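Local coordinates for concanavalin A-like lectin protein kinase family protein (Theobroma cacao, PDB 6CTH), which probably transfers phosphate from ATP to target proteins through its kinase domain, here caught with an inhibitor and magnesium bound, at residues Y116-D121 / I147-S152; Y128-G133 / S198-F203. All coordinates share one frame; numbering follows the deposited sequence.

Contact 1 (Y116-D121 / I147-S152). With FE7 (N-{(3Z)-2-oxo-3-[phenyl({4-[(piperidin-1-yl)methyl]phenyl}amino)methylidene]-2,3-dihydro-1H-indol-5-yl}ethanesulfonamide), chain B.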
loop_
_atom_site.group_PDB
_atom_site.type_symbol
_atom_site.label_atom_id
_atom_site.label_comp_id
_atom_site.label_asym_id
_atom_site.label_seq_id
_atom_site.Cartn_x
_atom_site.Cartn_y
_atom_site.Cartn_z
ATOM N N TYR A 116 7.453 5.442 -11.167
ATOM C CA TYR A 116 6.323 6.189 -11.738
ATOM C C TYR A 116 5.274 5.159 -12.193
ATOM O O TYR A 116 4.091 5.392 -12.015
ATOM C CB TYR A 116 6.758 7.072 -12.884
ATOM C CG TYR A 116 5.847 8.262 -13.174
ATOM C CD1 TYR A 116 5.678 9.274 -12.245
ATOM C CD2 TYR A 116 5.199 8.391 -14.383
ATOM C CE1 TYR A 116 4.862 10.352 -12.497
ATOM C CE2 TYR A 116 4.357 9.476 -14.658
ATOM C CZ TYR A 116 4.195 10.442 -13.704
ATOM O OH TYR A 116 3.429 11.538 -13.965
ATOM N N ARG A 117 5.731 4.032 -12.729
ATOM C CA ARG A 117 4.834 2.958 -13.143
ATOM C C ARG A 117 4.102 2.369 -11.935
ATOM O O ARG A 117 2.910 2.105 -11.991
ATOM C CB ARG A 117 5.616 1.869 -13.869
ATOM C CG ARG A 117 4.769 1.012 -14.793
ATOM C CD ARG A 117 5.232 -0.433 -14.775
ATOM N NE ARG A 117 6.511 -0.608 -15.450
ATOM C CZ ARG A 117 7.471 -1.425 -15.032
ATOM N NH1 ARG A 117 8.602 -1.521 -15.712
ATOM N NH2 ARG A 117 7.300 -2.143 -13.934
ATOM N N ILE A 118 4.828 2.176 -10.838
ATOM C CA ILE A 118 4.253 1.653 -9.619
ATOM C C ILE A 118 3.154 2.570 -9.091
ATOM O O ILE A 118 2.108 2.096 -8.657
ATOM C CB ILE A 118 5.343 1.386 -8.542
ATOM C CG1 ILE A 118 6.182 0.137 -8.930
ATOM C CG2 ILE A 118 4.726 1.205 -7.156
ATOM C CD1 ILE A 118 7.477 -0.044 -8.173
ATOM N N VAL A 119 3.371 3.874 -9.109
ATOM C CA VAL A 119 2.362 4.801 -8.615
ATOM C C VAL A 119 1.120 4.674 -9.508
ATOM O O VAL A 119 0.000 4.651 -8.996
ATOM C CB VAL A 119 2.873 6.249 -8.606
ATOM C CG1 VAL A 119 1.746 7.241 -8.329
ATOM C CG2 VAL A 119 3.967 6.388 -7.578
ATOM N N LYS A 120 1.318 4.608 -10.816
ATOM C CA LYS A 120 0.150 4.443 -11.758
ATOM C C LYS A 120 -0.598 3.105 -11.499
ATOM O O LYS A 120 -1.835 3.063 -11.553
ATOM C CB LYS A 120 0.621 4.542 -13.199
ATOM C CG LYS A 120 0.986 5.950 -13.632
ATOM C CD LYS A 120 1.523 5.926 -15.041
ATOM C CE LYS A 120 1.767 7.305 -15.525
ATOM N NZ LYS A 120 2.303 7.225 -16.921
ATOM N N ASP A 121 0.156 2.054 -11.187
ATOM C CA ASP A 121 -0.394 0.714 -10.843
ATOM C C ASP A 121 -1.250 0.811 -9.597
ATOM O O ASP A 121 -2.363 0.326 -9.558
ATOM C CB ASP A 121 0.684 -0.364 -10.569
ATOM C CG ASP A 121 1.409 -0.888 -11.821
ATOM O OD1 ASP A 121 0.944 -0.648 -12.958
ATOM O OD2 ASP A 121 2.446 -1.593 -11.640
ATOM N N ILE A 147 2.082 -3.223 -0.606
ATOM C CA ILE A 147 2.211 -3.298 -2.076
ATOM C C ILE A 147 3.253 -4.361 -2.446
ATOM O O ILE A 147 4.437 -4.240 -2.105
ATOM C CB ILE A 147 2.567 -1.920 -2.664
ATOM C CG1 ILE A 147 1.480 -0.903 -2.273
ATOM C CG2 ILE A 147 2.755 -1.993 -4.174
ATOM C CD1 ILE A 147 1.815 0.537 -2.613
ATOM N N MET A 148 2.797 -5.399 -3.158
ATOM C CA MET A 148 3.662 -6.487 -3.585
ATOM C C MET A 148 4.171 -6.241 -4.977
ATOM O O MET A 148 3.463 -5.612 -5.816
ATOM C CB MET A 148 2.887 -7.812 -3.548
ATOM C CG MET A 148 2.374 -8.221 -2.190
ATOM S SD MET A 148 3.730 -8.363 -0.975
ATOM C CE MET A 148 4.595 -9.682 -1.766
ATOM N N LEU A 149 5.362 -6.737 -5.264
ATOM C CA LEU A 149 5.979 -6.571 -6.564
ATOM C C LEU A 149 6.141 -7.911 -7.271
ATOM O O LEU A 149 6.639 -8.872 -6.655
ATOM C CB LEU A 149 7.326 -5.898 -6.411
ATOM C CG LEU A 149 7.229 -4.481 -5.837
ATOM C CD1 LEU A 149 8.629 -3.891 -5.646
ATOM C CD2 LEU A 149 6.404 -3.554 -6.761
ATOM N N ASP A 150 5.722 -7.983 -8.544
ATOM C CA ASP A 150 5.962 -9.201 -9.317
ATOM C C ASP A 150 7.361 -9.177 -9.914
ATOM O O ASP A 150 8.142 -8.257 -9.658
ATOM C CB ASP A 150 4.849 -9.461 -10.351
ATOM C CG ASP A 150 4.867 -8.524 -11.528
ATOM O OD1 ASP A 150 5.839 -7.745 -11.746
ATOM O OD2 ASP A 150 3.866 -8.593 -12.311
ATOM N N SER A 151 7.646 -10.163 -10.752
ATOM C CA SER A 151 8.955 -10.336 -11.375
ATOM C C SER A 151 9.358 -9.147 -12.220
ATOM O O SER A 151 10.530 -8.839 -12.331
ATOM C CB SER A 151 9.026 -11.640 -12.177
ATOM O OG SER A 151 8.128 -11.643 -13.268
ATOM N N SER A 152 8.386 -8.531 -12.871
ATOM C CA SER A 152 8.624 -7.319 -13.686
ATOM C C SER A 152 8.471 -6.006 -12.913
ATOM O O SER A 152 8.377 -4.913 -13.531
ATOM C CB SER A 152 7.666 -7.288 -14.884
ATOM O OG SER A 152 7.623 -8.518 -15.560
HETATM C C4 FE7 B . 3.161 -11.915 0.614
HETATM C C14 FE7 B . 5.887 -9.386 4.224
HETATM C C5 FE7 B . 2.321 -12.584 -0.296
HETATM C C6 FE7 B . 0.944 -12.462 -0.240
HETATM C C11 FE7 B . 5.846 -11.044 1.993
HETATM C C7 FE7 B . 0.387 -11.636 0.719
HETATM C C8 FE7 B . 4.421 -13.171 -0.907
HETATM C C9 FE7 B . 4.528 -12.273 0.272
HETATM C C10 FE7 B . 5.746 -11.899 0.797
HETATM C C12 FE7 B . 5.427 -11.514 3.231
HETATM C C13 FE7 B . 5.446 -10.685 4.338
HETATM N N1 FE7 B . 3.102 -13.307 -1.180
HETATM N N2 FE7 B . 6.856 -12.253 0.135
HETATM C C3 FE7 B . 2.582 -11.073 1.562
HETATM N N3 FE7 B . 13.108 -12.903 1.528
HETATM O O2 FE7 B . 5.336 -13.702 -1.522
HETATM C C2 FE7 B . 1.196 -10.913 1.590
HETATM N N FE7 B . 0.557 -9.956 2.432
HETATM S S FE7 B . 1.189 -8.904 3.488
HETATM O O FE7 B . 2.505 -9.331 3.841
HETATM O O1 FE7 B . 0.215 -8.706 4.514
HETATM C C1 FE7 B . 1.257 -7.499 2.428
HETATM C C FE7 B . -0.044 -7.440 1.667
HETATM C C16 FE7 B . 6.297 -9.735 1.892
HETATM C C15 FE7 B . 6.313 -8.913 3.003
HETATM C C17 FE7 B . 8.240 -12.125 0.393
HETATM C C22 FE7 B . 8.726 -11.582 1.573
HETATM C C21 FE7 B . 10.089 -11.438 1.762
HETATM C C20 FE7 B . 10.992 -11.828 0.785
HETATM C C19 FE7 B . 10.496 -12.365 -0.391
HETATM C C18 FE7 B . 9.137 -12.519 -0.589
HETATM C C23 FE7 B . 12.479 -11.685 1.002
HETATM C C28 FE7 B . 14.565 -12.764 1.578
HETATM C C27 FE7 B . 15.228 -14.046 2.026
HETATM C C26 FE7 B . 14.698 -14.492 3.372
HETATM C C25 FE7 B . 13.183 -14.520 3.375
HETATM C C24 FE7 B . 12.616 -13.213 2.872
#
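Arg117 reaches from the helix to the loop after strand 147-149, and its NH2 donates a hydrogen bond of 3.0 Å to the backbone O of Ser152. The bond is bent, with an N-H...O angle of 137°, and the carbonyl oxygen lies 28° out of the guanidinium plane. The chain gets there by starting with CG anti to the backbone N (chi1 -157°) and then bending at chi2 and chi3. One residue on, Ile118 turns its CD1 methyl to CD2 of Leu149, 3.9 Å away, the two side chains crossing at about a right angle; Leu99 of helix 99-103 touches both. This is the C-lobe of the protein kinase fold, where one side of the hairpin of strands 147-149 and 155-157 packs on the long helix 112-132, and Met148 on it lines the ligand pocket. Its CE comes within 3.3 Å of FE7 C9, while SD lies 3.9 Å from C3 of FE7. At the end of the helical segment, Asp121 accepts a hydrogen bond through OD2 from the backbone N of Ala155, on the hairpin's second strand. Across the turn, Asp150 OD1 takes a weak bond from Ser152 N and also accepts from Asn154 N.

Contact 2 (Y128-G133 / S198-F203)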
loop_
_atom_site.group_PDB
_atom_site.type_symbol
_atom_site.label_atom_id
_atom_site.label_comp_id
_atom_site.label_asym_id
_atom_site.label_seq_id
_atom_site.Cartn_x
_atom_site.Cartn_y
_atom_site.Cartn_z
ATOM N N TYR A 128 -10.213 0.965 -9.308
ATOM C CA TYR A 128 -11.024 -0.273 -9.324
ATOM C C TYR A 128 -11.777 -0.451 -8.003
ATOM O O TYR A 128 -12.996 -0.715 -7.954
ATOM C CB TYR A 128 -10.159 -1.446 -9.667
ATOM C CG TYR A 128 -10.858 -2.809 -9.557
ATOM C CD1 TYR A 128 -11.659 -3.259 -10.574
ATOM C CD2 TYR A 128 -10.680 -3.649 -8.456
ATOM C CE1 TYR A 128 -12.305 -4.497 -10.500
ATOM C CE2 TYR A 128 -11.306 -4.881 -8.370
ATOM C CZ TYR A 128 -12.104 -5.320 -9.406
ATOM O OH TYR A 128 -12.709 -6.539 -9.273
ATOM N N LEU A 129 -11.065 -0.266 -6.882
ATOM C CA LEU A 129 -11.697 -0.360 -5.603
ATOM C C LEU A 129 -12.813 0.646 -5.398
ATOM O O LEU A 129 -13.905 0.286 -4.934
ATOM C CB LEU A 129 -10.647 -0.238 -4.443
ATOM C CG LEU A 129 -9.602 -1.347 -4.300
ATOM C CD1 LEU A 129 -8.640 -1.015 -3.172
ATOM C CD2 LEU A 129 -10.247 -2.709 -4.109
ATOM N N HIS A 130 -12.565 1.894 -5.720
ATOM C CA HIS A 130 -13.515 2.960 -5.391
ATOM C C HIS A 130 -14.699 3.012 -6.334
ATOM O O HIS A 130 -15.787 3.408 -5.893
ATOM C CB HIS A 130 -12.841 4.331 -5.365
ATOM C CG HIS A 130 -11.950 4.531 -4.170
ATOM N ND1 HIS A 130 -11.170 5.673 -3.999
ATOM C CD2 HIS A 130 -11.689 3.715 -3.128
ATOM C CE1 HIS A 130 -10.499 5.551 -2.865
ATOM N NE2 HIS A 130 -10.782 4.380 -2.309
ATOM N N GLU A 131 -14.498 2.627 -7.590
ATOM C CA GLU A 131 -15.486 2.981 -8.624
ATOM C C GLU A 131 -15.951 1.847 -9.519
ATOM O O GLU A 131 -16.930 2.090 -10.234
ATOM C CB GLU A 131 -14.897 4.045 -9.532
ATOM C CG GLU A 131 -14.510 5.350 -8.839
ATOM C CD GLU A 131 -15.658 6.019 -8.078
ATOM O OE1 GLU A 131 -16.855 5.807 -8.466
ATOM O OE2 GLU A 131 -15.381 6.756 -7.065
ATOM N N GLU A 132 -15.250 0.727 -9.571
ATOM C CA GLU A 132 -15.535 -0.283 -10.619
ATOM C C GLU A 132 -16.280 -1.506 -10.176
ATOM O O GLU A 132 -16.754 -2.261 -11.059
ATOM C CB GLU A 132 -14.249 -0.705 -11.301
ATOM C CG GLU A 132 -13.541 0.430 -12.028
ATOM C CD GLU A 132 -12.289 -0.017 -12.726
ATOM O OE1 GLU A 132 -12.256 -1.122 -13.276
ATOM O OE2 GLU A 132 -11.371 0.792 -12.838
ATOM N N GLY A 133 -16.451 -1.713 -8.868
ATOM C CA GLY A 133 -17.194 -2.864 -8.335
ATOM C C GLY A 133 -18.658 -2.613 -8.100
ATOM O O GLY A 133 -19.101 -1.453 -8.090
ATOM N N SER A 198 -10.136 9.624 2.441
ATOM C CA SER A 198 -9.131 9.108 3.373
ATOM C C SER A 198 -8.165 8.085 2.713
ATOM O O SER A 198 -6.984 8.110 2.994
ATOM C CB SER A 198 -9.731 8.624 4.717
ATOM O OG SER A 198 -10.462 7.420 4.581
ATOM N N ASP A 199 -8.683 7.274 1.797
ATOM C CA ASP A 199 -7.851 6.368 1.024
ATOM C C ASP A 199 -6.910 7.176 0.115
ATOM O O ASP A 199 -5.748 6.834 -0.034
ATOM C CB ASP A 199 -8.711 5.440 0.165
ATOM C CG ASP A 199 -9.026 4.122 0.848
ATOM O OD1 ASP A 199 -8.548 3.889 1.973
ATOM O OD2 ASP A 199 -9.758 3.315 0.245
ATOM N N VAL A 200 -7.428 8.241 -0.506
ATOM C CA VAL A 200 -6.618 9.089 -1.393
ATOM C C VAL A 200 -5.481 9.761 -0.565
ATOM O O VAL A 200 -4.397 9.872 -1.042
ATOM C CB VAL A 200 -7.504 10.082 -2.202
ATOM C CG1 VAL A 200 -6.696 11.230 -2.774
ATOM C CG2 VAL A 200 -8.206 9.312 -3.306
ATOM N N TYR A 201 -5.756 10.152 0.661
ATOM C CA TYR A 201 -4.717 10.727 1.569
ATOM C C TYR A 201 -3.568 9.729 1.701
ATOM O O TYR A 201 -2.403 10.074 1.435
ATOM C CB TYR A 201 -5.340 11.105 2.875
ATOM C CG TYR A 201 -4.276 11.650 3.841
ATOM C CD1 TYR A 201 -3.453 10.800 4.562
ATOM C CD2 TYR A 201 -4.089 13.013 3.943
ATOM C CE1 TYR A 201 -2.467 11.320 5.386
ATOM C CE2 TYR A 201 -3.089 13.539 4.750
ATOM C CZ TYR A 201 -2.333 12.683 5.471
ATOM O OH TYR A 201 -1.326 13.214 6.302
ATOM N N SER A 202 -3.885 8.464 2.013
ATOM C CA SER A 202 -2.846 7.445 2.161
ATOM C C SER A 202 -2.079 7.264 0.866
ATOM O O SER A 202 -0.881 7.133 0.877
ATOM C CB SER A 202 -3.444 6.094 2.548
ATOM O OG SER A 202 -4.304 6.201 3.678
ATOM N N PHE A 203 -2.790 7.245 -0.273
ATOM C CA PHE A 203 -2.123 7.171 -1.576
ATOM C C PHE A 203 -1.104 8.322 -1.779
ATOM O O PHE A 203 0.003 8.105 -2.311
ATOM C CB PHE A 203 -3.203 7.196 -2.719
ATOM C CG PHE A 203 -2.630 7.328 -4.110
ATOM C CD1 PHE A 203 -2.270 6.219 -4.832
ATOM C CD2 PHE A 203 -2.432 8.578 -4.670
ATOM C CE1 PHE A 203 -1.702 6.341 -6.104
ATOM C CE2 PHE A 203 -1.856 8.709 -5.927
ATOM C CZ PHE A 203 -1.503 7.585 -6.651
#
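His130 lays the edge of its imidazole against the side chain of Asp199, its NE2 giving a hydrogen bond to OD2 at 3.0 Å. The bond is almost straight, 177° at the hydrogen, and OD2 lies in the ring plane, accepting the N-H on its anti lone pair, the one away from OD1. Ring and carboxylate planes are only 5° apart, so the two groups form one nearly flat unit. Asp199 CB fits against the same edge, 3.5 Å from His130 CE1, and Val200 CG2 approaches CE1 more loosely at 4.4 Å. With CG anti to its carbonyl carbon (chi1 -73°), His130 carries the ring across toward helix 196-212.

The carboxylate is buried and gripped from more than one side: OD2 also accepts from the backbone N of His139, and OD1 from that of Arg140. In protein kinases an aspartate on this helix typically holds the backbone of the catalytic loop in this way, and here it probably positions the His139-Arg140 backbone that leads to the magnesium ligand Asp141. The contact thus joins the C-terminal part of helix 112-132 to the start of helix 196-212, with Cys269 of helix 256-269 against Val200 and the short strand 136-138 beside Leu129.

From the N terminus, the chain passes through the sheet of the N-lobe before entering helix 112-132, which supplies the first segment of both contacts. Contact 1 closes the shorter loop, from 116-121 on through the rest of the helix and the catalytic loop to 147-152. Contact 2 starts inside that loop, at 128-133, and closes well beyond it, at 198-203, so the two cross. Helix 112-132 is thereby tied to the hairpin that runs beside the inhibitor, and to helix 196-212. Their centres lie about 17 Å apart, yet the contacts meet directly: Val119 CG1 packs 3.7 Å from Phe203 CZ, joining the two helices again.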